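DNA translocase coupling protein (Clostridium perfringens, PDB 6O1W) probably binds ATP and DNA as an FtsK/SpoIIIE-family coupling ATPase of plasmid conjugation, the present chain being a fragment that contains its P-loop NTPase domain. Local coordinates at residues Y161-K166 with K190-L195; D186-L191 with V254-Y259; A200-L205 with E224-I229; V231-L236 with I272-G277. All coordinates share one frame; numbering follows the deposited sequence.

Interaction 1 of 4, residues Y161-K166 with K190-L195; sequences YMVDFK and KLFKYL. With BGC (beta-D-glucopyranose), chain E.
Y161 OH, the best-held polar atom, has two partners, water 1 and O1 of the bound glucose, each 2.7 Å from Y161 OH. Both lie in the plane of the phenol ring at its edge. The setting is the P-loop NTPase sheet of the FtsK/SpoIIIE family, where the 190-195 part of helix 185-209 crosses strand 161-163 at 140°, their axes 11.0 Å apart at closest approach. The Y161 ring has CG anti to the carbonyl carbon (chi1 -67°) and reaches the helix, where L191 CD1 sits over one face in a CH-pi contact, 3.9 Å from the ring centroid. L191 gets there with CG anti to its backbone N; its other methyl, CD2, meets V163 CG2 at 3.8 Å, so one leucine spans both inward-pointing residues of the strand. L195 slides past Y161 in the opposite direction, CD2 against CD2. Y194 crosses Y161 at about a right angle and completes the sugar site with Q180, whose OE1 is hydrogen-bonded to the glucose. The sugar lies over one face of the Y194 ring, its C4 nearest and offset toward the rim. Water 1 joins the two phenols, 2.7 Å from Y194 OH, although Y194 OH and Y161 OH stand 4.1 Å apart. Y194 CE2 comes within 3.6 Å of Y161 OH.

Interaction 2 of 4, residues D186-L191 with V254-Y259; sequences DAAEKL and VRIEGY
E189 sets CG anti to its backbone N (chi1 159°) and stays extended beyond it, while R255 bends at chi2 and chi3, so that carboxylate and guanidinium meet between two helices. This is an interhelical salt bridge in the P-loop NTPase fold: segments 186-191 and 254-259 of helices 185-209 and 247-266 run in roughly the same direction, 34° apart, with their axes 9.6 Å from each other at closest approach. R255 grips the carboxylate side-on with two nitrogens, one to each oxygen. E189 OE1 accepts from R255 NH2 at 2.8 Å through its syn lone pair, in a fairly straight bond. R255 NE reaches E189 OE2 at 2.9 Å from above the carboxylate plane, in keeping with the 37° between the two flat groups. Both oxygens remain close to the guanidinium plane. The pair lies at the more open side of the contact, and K252 adds a long, weak ion pair to E189 OE1. On the buried side I256 lays its CG1-CD1 arm along the start of the E189 side chain, with I256 CD1 3.8 Å from E189 N. I256 CD1 also touches A188 CB at 4.2 Å. Y259 flanks E189 from the next turn, Y259 CE2 lying 4.2 Å from E189 O.

Interaction 3 of 4, residues A200-L205 with E224-I229; sequences AKRLKL and EELKRI
Residues 224-228 form an extended loop that passes beside helix segment 200-205 and enters strand 229-233 at I229, the nearest backbones being R202 and L226 with CA atoms 8.4 Å apart. R202 bridges this gap: CG is anti to its carbonyl carbon, and the chain then runs fully extended from CG to NE. Its guanidinium takes K227 O end-on, with both terminal nitrogens on one oxygen that lies close to the guanidinium plane. R202 NH2 is 2.8 Å from K227 O and sits in the carbonyl plane; R202 NH1, at 2.9 Å from K227 O, comes from above that plane. The buried charge has further partners, since NE pairs with E198 on the same helix and NH1 also bonds T270 O. In this P-loop NTPase fold the loop leads from helix 214-220 into strand 229-233, so R202 ties the helix to the entry of a central strand. Aliphatic groups sandwich the guanidinium: L226 CB lies over its centre on one face, and I229 CD1 covers the opposite face, 3.5 Å from R202 NH2. Farther along the helix, the L205 and L226 side chains cross obliquely, CD1 to CD1 at 4.0 Å. The tip of E224, a poorly ordered residue, reaches L205 CD1 with OE2 at 4.1 Å, and that oxygen is hydrogen-bonded to Y217 OH.

Interaction 4 of 4, residues V231-L236 with I272-G277; sequences VVIDEL and INLCIG
V231 and L274 stand side by side on one face of a parallel pair of strands in the mixed sheet of the P-loop NTPase fold, and L274 CD2 nestles against V231 CB at 3.8 Å. The axes of strand segments 231-233 and 272-277 are 4.8 Å apart at closest approach and diverge by 15°. Residues V231, I233, L274 and I276 form the bumps on that face: L274 CD2 rests between V231 and I233, meeting I233 CD1 at 4.1 Å, and I233 CD1 in turn lies beside I276 CG1. F192 and L195 of helix 185-209 pack on I233 and V231 from this side, while V232 and C275 point to the other face, toward L150, L146 and I149 of helix 142-155. Four backbone bonds zip the strands in alternation, V231 N to N273 O, C275 N to V231 O, I233 N to C275 O and G277 N to I233 O, each of 2.8 Å and nearly along its C=O axis.

Beyond I233 the chain turns, and at G277, which has no side chain, the backbones stay close: G277 CA makes a CA-H...O contact with D234 O. G277 O comes within 3.4 Å of E235 CA and accepts from L236 N, a fifth bond, with an N-H...O angle of 157°. D234 and E235 follow a hydrophobic strand, consistent with a Walker B motif, and D234 OD1 makes a weak hydrogen bond to S143 of the predicted ATP site. E235 accepts hydrogen bonds from A237 N (OE2) and Q279 N (OE1). L236 folds back over the I276 branch, closing to a tight 3.5 Å between L236 CB and I276 CG2.

How the interactions relate
All four contacts belong to the FtsK/SpoIIIE-family part of the chain. Interactions 1, 2 and 3 share helix 185-209: centres of 1 and 2 are 7 Å apart, and the centre of interaction 3 lies about 20 Å from that of interaction 2. Interaction 4 is centred 9 Å from interaction 1, whose strand 159-163 neighbours 229-233. Along the chain interaction 1 closes before 3 and 4 open; interaction 3 is nested within the loop closed by interaction 2, while 2 and 4 alternate. Interaction 3 leads into strand 229-233, where I229 O probably bonds N273 N. Interaction 1 sets helix 185-209 on the sheet, interaction 2 joins it to helix 247-266, and interaction 4 holds two strands whose ends approach the predicted ATP site.

Interaction 1 of 4, residues Y161-K166 with K190-L195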
loop_
_atom_site.group_PDB
_atom_site.type_symbol
_atom_site.label_atom_id
_atom_site.label_comp_id
_atom_site.label_asym_id
_atom_site.label_seq_id
_atom_site.Cartn_x
_atom_site.Cartn_y
_atom_site.Cartn_z
ATOM N N TYR A 161 7.560 12.095 13.618
ATOM C CA TYR A 161 8.216 13.104 12.798
ATOM C C TYR A 161 7.541 13.060 11.438
ATOM O O TYR A 161 7.342 11.981 10.873
ATOM C CB TYR A 161 9.721 12.874 12.677
ATOM C CG TYR A 161 10.442 13.071 13.984
ATOM C CD1 TYR A 161 10.720 14.348 14.468
ATOM C CD2 TYR A 161 10.885 11.985 14.723
ATOM C CE1 TYR A 161 11.425 14.529 15.658
ATOM C CE2 TYR A 161 11.521 12.154 15.944
ATOM C CZ TYR A 161 11.791 13.428 16.410
ATOM O OH TYR A 161 12.406 13.563 17.626
HETATM N N MSE A 162 7.123 14.224 10.941
HETATM C CA MSE A 162 6.394 14.251 9.678
HETATM C C MSE A 162 7.084 15.170 8.724
HETATM O O MSE A 162 7.486 16.269 9.107
HETATM C CB MSE A 162 4.940 14.649 9.920
HETATM C CG MSE A 162 4.164 13.597 10.696
HETATM SE SE MSE A 162 2.909 14.408 11.962
HETATM C CE MSE A 162 4.103 15.023 13.341
ATOM N N VAL A 163 7.285 14.697 7.496
ATOM C CA VAL A 163 7.997 15.457 6.473
ATOM C C VAL A 163 7.061 15.827 5.334
ATOM O O VAL A 163 6.492 14.935 4.685
ATOM C CB VAL A 163 9.248 14.684 5.953
ATOM C CG1 VAL A 163 9.975 15.478 4.859
ATOM C CG2 VAL A 163 10.196 14.347 7.097
ATOM N N ASP A 164 6.939 17.143 5.063
ATOM C CA ASP A 164 6.132 17.646 3.948
ATOM C C ASP A 164 6.678 18.956 3.456
ATOM O O ASP A 164 6.438 19.969 4.087
ATOM C CB ASP A 164 4.644 17.773 4.343
ATOM C CG ASP A 164 3.735 18.487 3.331
ATOM O OD1 ASP A 164 4.055 18.476 2.114
ATOM O OD2 ASP A 164 2.720 19.046 3.754
ATOM N N PHE A 165 7.330 18.957 2.285
ATOM C CA PHE A 165 7.957 20.148 1.705
ATOM C C PHE A 165 6.975 21.115 1.092
ATOM O O PHE A 165 7.380 22.204 0.712
ATOM C CB PHE A 165 9.072 19.774 0.716
ATOM C CG PHE A 165 10.354 19.233 1.340
ATOM C CD1 PHE A 165 10.400 18.867 2.686
ATOM C CD2 PHE A 165 11.489 19.028 0.565
ATOM C CE1 PHE A 165 11.570 18.354 3.253
ATOM C CE2 PHE A 165 12.655 18.479 1.129
ATOM C CZ PHE A 165 12.682 18.142 2.468
ATOM N N LYS A 166 5.677 20.762 1.036
ATOM C CA LYS A 166 4.660 21.682 0.526
ATOM C C LYS A 166 4.151 22.568 1.677
ATOM O O LYS A 166 2.948 22.651 1.940
ATOM C CB LYS A 166 3.539 20.941 -0.221
ATOM C CG LYS A 166 4.044 20.260 -1.482
ATOM C CD LYS A 166 3.017 19.325 -2.140
ATOM C CE LYS A 166 2.939 17.969 -1.467
ATOM N NZ LYS A 166 2.199 16.975 -2.291
ATOM N N LYS A 190 18.805 18.291 9.195
ATOM C CA LYS A 190 18.945 18.214 10.654
ATOM C C LYS A 190 18.171 17.002 11.212
ATOM O O LYS A 190 18.650 16.340 12.113
ATOM C CB LYS A 190 18.447 19.507 11.349
ATOM C CG LYS A 190 19.279 20.752 11.026
ATOM C CD LYS A 190 18.759 21.968 11.795
ATOM C CE LYS A 190 19.062 23.288 11.113
ATOM N NZ LYS A 190 20.510 23.621 11.122
ATOM N N LEU A 191 16.974 16.735 10.698
ATOM C CA LEU A 191 16.154 15.617 11.181
ATOM C C LEU A 191 16.793 14.281 10.892
ATOM O O LEU A 191 16.909 13.472 11.800
ATOM C CB LEU A 191 14.729 15.635 10.586
ATOM C CG LEU A 191 13.882 14.350 10.853
ATOM C CD1 LEU A 191 13.594 14.191 12.344
ATOM C CD2 LEU A 191 12.580 14.329 9.998
ATOM N N PHE A 192 17.196 14.049 9.644
ATOM C CA PHE A 192 17.748 12.752 9.237
ATOM C C PHE A 192 19.137 12.464 9.826
ATOM O O PHE A 192 19.455 11.298 10.057
ATOM C CB PHE A 192 17.715 12.574 7.711
ATOM C CG PHE A 192 16.315 12.214 7.275
ATOM C CD1 PHE A 192 15.797 10.939 7.513
ATOM C CD2 PHE A 192 15.496 13.157 6.663
ATOM C CE1 PHE A 192 14.501 10.605 7.113
ATOM C CE2 PHE A 192 14.177 12.831 6.288
ATOM C CZ PHE A 192 13.684 11.564 6.530
ATOM N N LYS A 193 19.933 13.506 10.074
ATOM C CA LYS A 193 21.228 13.356 10.743
ATOM C C LYS A 193 20.959 12.980 12.232
ATOM O O LYS A 193 21.599 12.091 12.758
ATOM C CB LYS A 193 22.064 14.645 10.607
ATOM C CG LYS A 193 23.379 14.643 11.392
ATOM C CD LYS A 193 24.303 13.539 10.936
ATOM C CE LYS A 193 25.704 13.784 11.433
ATOM N NZ LYS A 193 26.336 12.541 11.951
ATOM N N TYR A 194 19.951 13.582 12.857
ATOM C CA TYR A 194 19.551 13.224 14.211
ATOM C C TYR A 194 19.083 11.742 14.297
ATOM O O TYR A 194 19.481 11.031 15.225
ATOM C CB TYR A 194 18.426 14.155 14.705
ATOM C CG TYR A 194 17.715 13.591 15.918
ATOM C CD1 TYR A 194 18.338 13.562 17.169
ATOM C CD2 TYR A 194 16.451 13.023 15.807
ATOM C CE1 TYR A 194 17.701 13.005 18.282
ATOM C CE2 TYR A 194 15.800 12.477 16.913
ATOM C CZ TYR A 194 16.442 12.439 18.139
ATOM O OH TYR A 194 15.823 11.848 19.212
ATOM N N LEU A 195 18.185 11.309 13.377
ATOM C CA LEU A 195 17.617 9.957 13.353
ATOM C C LEU A 195 18.675 8.895 13.115
ATOM O O LEU A 195 18.620 7.840 13.739
ATOM C CB LEU A 195 16.514 9.849 12.294
ATOM C CG LEU A 195 15.222 10.635 12.494
ATOM C CD1 LEU A 195 14.394 10.617 11.204
ATOM C CD2 LEU A 195 14.406 10.086 13.681
HETATM C C2 BGC E . 15.011 16.240 18.941
HETATM C C3 BGC E . 16.316 17.009 18.784
HETATM C C4 BGC E . 16.747 17.011 17.322
HETATM C C5 BGC E . 15.622 17.553 16.443
HETATM C C6 BGC E . 15.927 17.454 14.968
HETATM C C1 BGC E . 13.953 16.847 18.022
HETATM O O1 BGC E . 12.756 16.158 18.151
HETATM O O2 BGC E . 14.576 16.279 20.295
HETATM O O3 BGC E . 17.324 16.435 19.607
HETATM O O4 BGC E . 17.911 17.808 17.137
HETATM O O5 BGC E . 14.416 16.802 16.671
HETATM O O6 BGC E . 14.833 17.918 14.191
HETATM O O HOH W 1 13.170 11.624 19.387
#

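Interaction 2 of 4, residues D186-L191 with V254-Y259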
loop_
_atom_site.group_PDB
_atom_site.type_symbol
_atom_site.label_atom_id
_atom_site.label_comp_id
_atom_site.label_asym_id
_atom_site.label_seq_id
_atom_site.Cartn_x
_atom_site.Cartn_y
_atom_site.Cartn_z
ATOM N N ASP A 186 16.421 22.133 4.778
ATOM C CA ASP A 186 17.366 22.403 5.867
ATOM C C ASP A 186 16.943 21.663 7.133
ATOM O O ASP A 186 17.757 20.959 7.744
ATOM C CB ASP A 186 17.488 23.927 6.143
ATOM C CG ASP A 186 18.010 24.789 5.011
ATOM O OD1 ASP A 186 18.736 24.265 4.154
ATOM O OD2 ASP A 186 17.713 26.003 5.006
ATOM N N ALA A 187 15.657 21.789 7.517
ATOM C CA ALA A 187 15.108 21.084 8.678
ATOM C C ALA A 187 15.172 19.556 8.465
ATOM O O ALA A 187 15.443 18.840 9.422
ATOM C CB ALA A 187 13.683 21.519 8.932
ATOM N N ALA A 188 15.000 19.065 7.216
ATOM C CA ALA A 188 15.083 17.618 6.900
ATOM C C ALA A 188 16.508 17.096 7.054
ATOM O O ALA A 188 16.654 15.975 7.522
ATOM C CB ALA A 188 14.573 17.325 5.489
ATOM N N GLU A 189 17.558 17.884 6.662
ATOM C CA GLU A 189 18.948 17.442 6.865
ATOM C C GLU A 189 19.214 17.301 8.375
ATOM O O GLU A 189 19.741 16.280 8.788
ATOM C CB GLU A 189 19.993 18.370 6.188
ATOM C CG GLU A 189 21.386 18.240 6.801
ATOM C CD GLU A 189 22.611 18.767 6.072
ATOM O OE1 GLU A 189 22.501 19.745 5.298
ATOM O OE2 GLU A 189 23.704 18.210 6.315
ATOM N N LYS A 190 18.805 18.291 9.195
ATOM C CA LYS A 190 18.945 18.214 10.654
ATOM C C LYS A 190 18.171 17.002 11.212
ATOM O O LYS A 190 18.650 16.340 12.113
ATOM C CB LYS A 190 18.447 19.507 11.349
ATOM C CG LYS A 190 19.279 20.752 11.026
ATOM C CD LYS A 190 18.759 21.968 11.795
ATOM C CE LYS A 190 19.062 23.288 11.113
ATOM N NZ LYS A 190 20.510 23.621 11.122
ATOM N N LEU A 191 16.974 16.735 10.698
ATOM C CA LEU A 191 16.154 15.617 11.181
ATOM C C LEU A 191 16.793 14.281 10.892
ATOM O O LEU A 191 16.909 13.472 11.800
ATOM C CB LEU A 191 14.729 15.635 10.586
ATOM C CG LEU A 191 13.882 14.350 10.853
ATOM C CD1 LEU A 191 13.594 14.191 12.344
ATOM C CD2 LEU A 191 12.580 14.329 9.998
ATOM N N VAL A 254 21.669 14.496 -1.510
ATOM C CA VAL A 254 22.567 13.334 -1.553
ATOM C C VAL A 254 22.880 12.924 -0.109
ATOM O O VAL A 254 22.797 11.748 0.207
ATOM C CB VAL A 254 23.855 13.601 -2.397
ATOM C CG1 VAL A 254 24.911 12.505 -2.200
ATOM C CG2 VAL A 254 23.514 13.753 -3.877
ATOM N N ARG A 255 23.192 13.894 0.761
ATOM C CA ARG A 255 23.506 13.663 2.175
ATOM C C ARG A 255 22.289 13.060 2.879
ATOM O O ARG A 255 22.430 12.039 3.532
ATOM C CB ARG A 255 23.936 14.982 2.827
ATOM C CG ARG A 255 25.077 14.871 3.832
ATOM C CD ARG A 255 25.987 16.097 3.802
ATOM N NE ARG A 255 25.260 17.350 4.017
ATOM C CZ ARG A 255 25.406 18.449 3.280
ATOM N NH1 ARG A 255 26.280 18.479 2.285
ATOM N NH2 ARG A 255 24.680 19.527 3.539
ATOM N N ILE A 256 21.081 13.626 2.652
ATOM C CA ILE A 256 19.808 13.122 3.192
ATOM C C ILE A 256 19.517 11.687 2.712
ATOM O O ILE A 256 19.023 10.875 3.512
ATOM C CB ILE A 256 18.635 14.078 2.870
ATOM C CG1 ILE A 256 18.796 15.397 3.638
ATOM C CG2 ILE A 256 17.261 13.403 3.173
ATOM C CD1 ILE A 256 17.931 16.597 3.094
ATOM N N GLU A 257 19.763 11.396 1.399
ATOM C CA GLU A 257 19.550 10.055 0.823
ATOM C C GLU A 257 20.479 9.032 1.527
ATOM O O GLU A 257 20.047 7.908 1.816
ATOM C CB GLU A 257 19.775 10.065 -0.696
ATOM C CG GLU A 257 19.871 8.685 -1.334
ATOM C CD GLU A 257 20.133 8.638 -2.828
ATOM O OE1 GLU A 257 20.764 9.579 -3.365
ATOM O OE2 GLU A 257 19.719 7.641 -3.460
ATOM N N GLY A 258 21.721 9.456 1.816
ATOM C CA GLY A 258 22.702 8.657 2.531
ATOM C C GLY A 258 22.190 8.336 3.927
ATOM O O GLY A 258 22.329 7.191 4.392
ATOM N N TYR A 259 21.516 9.325 4.577
ATOM C CA TYR A 259 20.943 9.116 5.906
ATOM C C TYR A 259 19.711 8.202 5.874
ATOM O O TYR A 259 19.578 7.344 6.743
ATOM C CB TYR A 259 20.611 10.430 6.623
ATOM C CG TYR A 259 21.742 11.423 6.799
ATOM C CD1 TYR A 259 23.039 10.994 7.084
ATOM C CD2 TYR A 259 21.492 12.791 6.813
ATOM C CE1 TYR A 259 24.065 11.908 7.323
ATOM C CE2 TYR A 259 22.511 13.709 7.036
ATOM C CZ TYR A 259 23.797 13.266 7.286
ATOM O OH TYR A 259 24.791 14.188 7.508
#

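Interaction 3 of 4, residues A200-L205 with E224-I229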
loop_
_atom_site.group_PDB
_atom_site.type_symbol
_atom_site.label_atom_id
_atom_site.label_comp_id
_atom_site.label_asym_id
_atom_site.label_seq_id
_atom_site.Cartn_x
_atom_site.Cartn_y
_atom_site.Cartn_z
ATOM N N ALA A 200 22.148 4.886 15.648
ATOM C CA ALA A 200 23.508 4.430 16.031
ATOM C C ALA A 200 23.613 4.245 17.549
ATOM O O ALA A 200 24.113 3.220 17.975
ATOM C CB ALA A 200 24.595 5.389 15.498
ATOM N N LYS A 201 23.034 5.158 18.347
ATOM C CA LYS A 201 22.998 5.069 19.819
ATOM C C LYS A 201 22.184 3.851 20.314
ATOM O O LYS A 201 22.605 3.172 21.250
ATOM C CB LYS A 201 22.477 6.366 20.449
ATOM C CG LYS A 201 23.434 7.551 20.247
ATOM C CD LYS A 201 22.793 8.918 20.536
ATOM C CE LYS A 201 23.013 9.377 21.953
ATOM N NZ LYS A 201 22.229 10.597 22.266
ATOM N N ARG A 202 21.081 3.534 19.620
ATOM C CA ARG A 202 20.208 2.399 19.930
ATOM C C ARG A 202 20.876 1.083 19.591
ATOM O O ARG A 202 20.825 0.173 20.414
ATOM C CB ARG A 202 18.863 2.536 19.216
ATOM C CG ARG A 202 18.007 3.642 19.823
ATOM C CD ARG A 202 16.605 3.696 19.220
ATOM N NE ARG A 202 15.854 4.777 19.859
ATOM C CZ ARG A 202 14.535 4.867 19.913
ATOM N NH1 ARG A 202 13.771 3.945 19.334
ATOM N NH2 ARG A 202 13.965 5.890 20.523
ATOM N N LEU A 203 21.590 1.003 18.441
ATOM C CA LEU A 203 22.333 -0.207 18.061
ATOM C C LEU A 203 23.417 -0.497 19.107
ATOM O O LEU A 203 23.648 -1.654 19.447
ATOM C CB LEU A 203 23.006 -0.054 16.686
ATOM C CG LEU A 203 22.150 -0.105 15.433
ATOM C CD1 LEU A 203 23.018 0.171 14.200
ATOM C CD2 LEU A 203 21.505 -1.466 15.258
ATOM N N LYS A 204 24.058 0.564 19.625
ATOM C CA LYS A 204 25.134 0.493 20.628
ATOM C C LYS A 204 24.543 -0.088 21.938
ATOM O O LYS A 204 25.126 -1.010 22.512
ATOM C CB LYS A 204 25.699 1.924 20.835
ATOM C CG LYS A 204 26.931 2.047 21.697
ATOM C CD LYS A 204 27.407 3.524 21.760
ATOM C CE LYS A 204 28.636 3.711 22.630
ATOM N NZ LYS A 204 28.347 3.413 24.070
ATOM N N LEU A 205 23.351 0.391 22.346
ATOM C CA LEU A 205 22.648 -0.100 23.539
ATOM C C LEU A 205 22.261 -1.583 23.416
ATOM O O LEU A 205 22.444 -2.344 24.365
ATOM C CB LEU A 205 21.416 0.767 23.849
ATOM C CG LEU A 205 21.690 2.197 24.361
ATOM C CD1 LEU A 205 20.392 3.020 24.398
ATOM C CD2 LEU A 205 22.366 2.186 25.762
ATOM N N GLU A 224 14.845 3.722 31.995
ATOM C CA GLU A 224 15.340 4.021 30.650
ATOM C C GLU A 224 14.443 3.345 29.606
ATOM O O GLU A 224 14.615 2.157 29.286
ATOM C CB GLU A 224 16.825 3.618 30.507
ATOM C CG GLU A 224 17.708 4.733 29.973
ATOM C CD GLU A 224 17.859 4.781 28.462
ATOM O OE1 GLU A 224 16.867 5.114 27.773
ATOM O OE2 GLU A 224 18.976 4.499 27.969
ATOM N N GLU A 225 13.438 4.095 29.127
ATOM C CA GLU A 225 12.489 3.570 28.147
ATOM C C GLU A 225 12.649 4.275 26.824
ATOM O O GLU A 225 12.357 5.474 26.713
ATOM C CB GLU A 225 11.044 3.643 28.663
ATOM C CG GLU A 225 10.067 2.776 27.888
ATOM C CD GLU A 225 8.679 2.633 28.489
ATOM O OE1 GLU A 225 8.133 3.640 28.997
ATOM O OE2 GLU A 225 8.129 1.508 28.435
ATOM N N LEU A 226 13.175 3.535 25.833
ATOM C CA LEU A 226 13.330 4.037 24.472
ATOM C C LEU A 226 11.954 3.874 23.832
ATOM O O LEU A 226 11.305 2.853 24.011
ATOM C CB LEU A 226 14.374 3.220 23.677
ATOM C CG LEU A 226 15.798 3.214 24.196
ATOM C CD1 LEU A 226 16.638 2.180 23.434
ATOM C CD2 LEU A 226 16.428 4.576 24.072
ATOM N N LYS A 227 11.498 4.885 23.145
ATOM C CA LYS A 227 10.190 4.847 22.509
ATOM C C LYS A 227 10.326 4.609 21.020
ATOM O O LYS A 227 11.297 5.070 20.402
ATOM C CB LYS A 227 9.477 6.184 22.736
ATOM C CG LYS A 227 9.174 6.512 24.210
ATOM C CD LYS A 227 8.212 7.698 24.301
ATOM C CE LYS A 227 7.914 8.120 25.718
ATOM N NZ LYS A 227 6.950 7.199 26.384
ATOM N N ARG A 228 9.311 3.942 20.426
ATOM C CA ARG A 228 9.226 3.787 18.972
ATOM C C ARG A 228 9.177 5.188 18.333
ATOM O O ARG A 228 8.469 6.060 18.833
ATOM C CB ARG A 228 7.951 3.004 18.577
ATOM C CG ARG A 228 7.825 2.806 17.055
ATOM C CD ARG A 228 6.747 1.812 16.625
ATOM N NE ARG A 228 6.879 0.554 17.354
ATOM C CZ ARG A 228 7.749 -0.405 17.079
ATOM N NH1 ARG A 228 8.556 -0.300 16.032
ATOM N NH2 ARG A 228 7.835 -1.469 17.859
ATOM N N ILE A 229 9.948 5.398 17.270
ATOM C CA ILE A 229 9.932 6.627 16.490
ATOM C C ILE A 229 9.300 6.329 15.107
ATOM O O ILE A 229 9.777 5.443 14.397
ATOM C CB ILE A 229 11.349 7.252 16.328
ATOM C CG1 ILE A 229 11.917 7.719 17.697
ATOM C CG2 ILE A 229 11.293 8.421 15.334
ATOM C CD1 ILE A 229 13.459 7.973 17.722
#

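Interaction 4 of 4, residues V231-L236 with I272-G277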
loop_
_atom_site.group_PDB
_atom_site.type_symbol
_atom_site.label_atom_id
_atom_site.label_comp_id
_atom_site.label_asym_id
_atom_site.label_seq_id
_atom_site.Cartn_x
_atom_site.Cartn_y
_atom_site.Cartn_z
ATOM N N VAL A 231 8.459 7.939 11.365
ATOM C CA VAL A 231 8.850 9.002 10.441
ATOM C C VAL A 231 7.950 8.879 9.219
ATOM O O VAL A 231 8.008 7.879 8.510
ATOM C CB VAL A 231 10.347 8.911 10.057
ATOM C CG1 VAL A 231 10.776 10.122 9.230
ATOM C CG2 VAL A 231 11.234 8.738 11.288
ATOM N N VAL A 232 7.120 9.876 8.989
ATOM C CA VAL A 232 6.175 9.842 7.879
ATOM C C VAL A 232 6.679 10.783 6.821
ATOM O O VAL A 232 6.852 11.966 7.092
ATOM C CB VAL A 232 4.718 10.177 8.313
ATOM C CG1 VAL A 232 3.734 10.006 7.137
ATOM C CG2 VAL A 232 4.285 9.326 9.496
ATOM N N ILE A 233 6.949 10.256 5.636
ATOM C CA ILE A 233 7.432 11.062 4.524
ATOM C C ILE A 233 6.261 11.083 3.561
ATOM O O ILE A 233 5.932 10.061 2.950
ATOM C CB ILE A 233 8.736 10.435 3.931
ATOM C CG1 ILE A 233 9.892 10.438 4.991
ATOM C CG2 ILE A 233 9.137 11.099 2.613
ATOM C CD1 ILE A 233 11.069 9.522 4.671
ATOM N N ASP A 234 5.598 12.234 3.464
ATOM C CA ASP A 234 4.432 12.412 2.593
ATOM C C ASP A 234 4.759 12.147 1.133
ATOM O O ASP A 234 3.956 11.528 0.440
ATOM C CB ASP A 234 3.835 13.818 2.746
ATOM C CG ASP A 234 2.530 13.982 1.973
ATOM O OD1 ASP A 234 1.487 13.436 2.433
ATOM O OD2 ASP A 234 2.554 14.633 0.902
ATOM N N GLU A 235 5.947 12.587 0.662
ATOM C CA GLU A 235 6.293 12.372 -0.731
ATOM C C GLU A 235 7.766 12.132 -0.859
ATOM O O GLU A 235 8.561 13.055 -0.620
ATOM C CB GLU A 235 5.776 13.545 -1.616
ATOM C CG GLU A 235 6.143 13.455 -3.100
ATOM C CD GLU A 235 5.863 12.102 -3.733
ATOM O OE1 GLU A 235 4.669 11.730 -3.853
ATOM O OE2 GLU A 235 6.843 11.395 -4.066
ATOM N N LEU A 236 8.142 10.890 -1.229
ATOM C CA LEU A 236 9.544 10.487 -1.391
ATOM C C LEU A 236 10.267 11.299 -2.477
ATOM O O LEU A 236 11.458 11.565 -2.314
ATOM C CB LEU A 236 9.675 8.978 -1.671
ATOM C CG LEU A 236 11.079 8.321 -1.600
ATOM C CD1 LEU A 236 11.772 8.553 -0.273
ATOM C CD2 LEU A 236 10.995 6.851 -1.884
ATOM N N ILE A 272 12.748 2.432 14.954
ATOM C CA ILE A 272 12.646 3.643 14.148
ATOM C C ILE A 272 12.037 3.178 12.810
ATOM O O ILE A 272 12.692 2.447 12.048
ATOM C CB ILE A 272 13.974 4.421 13.978
ATOM C CG1 ILE A 272 14.671 4.684 15.349
ATOM C CG2 ILE A 272 13.744 5.713 13.158
ATOM C CD1 ILE A 272 15.937 5.451 15.343
ATOM N N ASN A 273 10.792 3.612 12.525
ATOM C CA ASN A 273 10.030 3.184 11.359
ATOM C C ASN A 273 9.741 4.271 10.332
ATOM O O ASN A 273 9.282 5.362 10.670
ATOM C CB ASN A 273 8.721 2.516 11.809
ATOM C CG ASN A 273 8.936 1.520 12.926
ATOM O OD1 ASN A 273 8.570 1.759 14.057
ATOM N ND2 ASN A 273 9.551 0.393 12.641
ATOM N N LEU A 274 10.022 3.956 9.067
ATOM C CA LEU A 274 9.774 4.866 7.936
ATOM C C LEU A 274 8.472 4.497 7.239
ATOM O O LEU A 274 8.300 3.329 6.882
ATOM C CB LEU A 274 10.940 4.807 6.928
ATOM C CG LEU A 274 12.267 5.348 7.430
ATOM C CD1 LEU A 274 13.420 4.892 6.545
ATOM C CD2 LEU A 274 12.243 6.862 7.551
ATOM N N CYS A 275 7.559 5.469 7.082
ATOM C CA CYS A 275 6.280 5.329 6.371
ATOM C C CYS A 275 6.357 6.316 5.241
ATOM O O CYS A 275 6.283 7.536 5.467
ATOM C CB CYS A 275 5.074 5.598 7.274
ATOM S SG CYS A 275 4.831 4.361 8.575
ATOM N N ILE A 276 6.581 5.796 4.028
ATOM C CA ILE A 276 6.835 6.604 2.836
ATOM C C ILE A 276 5.693 6.604 1.826
ATOM O O ILE A 276 5.247 5.546 1.398
ATOM C CB ILE A 276 8.149 6.141 2.150
ATOM C CG1 ILE A 276 9.308 5.948 3.146
ATOM C CG2 ILE A 276 8.540 7.100 1.013
ATOM C CD1 ILE A 276 10.424 5.062 2.626
ATOM N N GLY A 277 5.302 7.795 1.389
ATOM C CA GLY A 277 4.326 7.971 0.324
ATOM C C GLY A 277 5.021 8.309 -0.984
ATOM O O GLY A 277 6.037 9.021 -0.997
#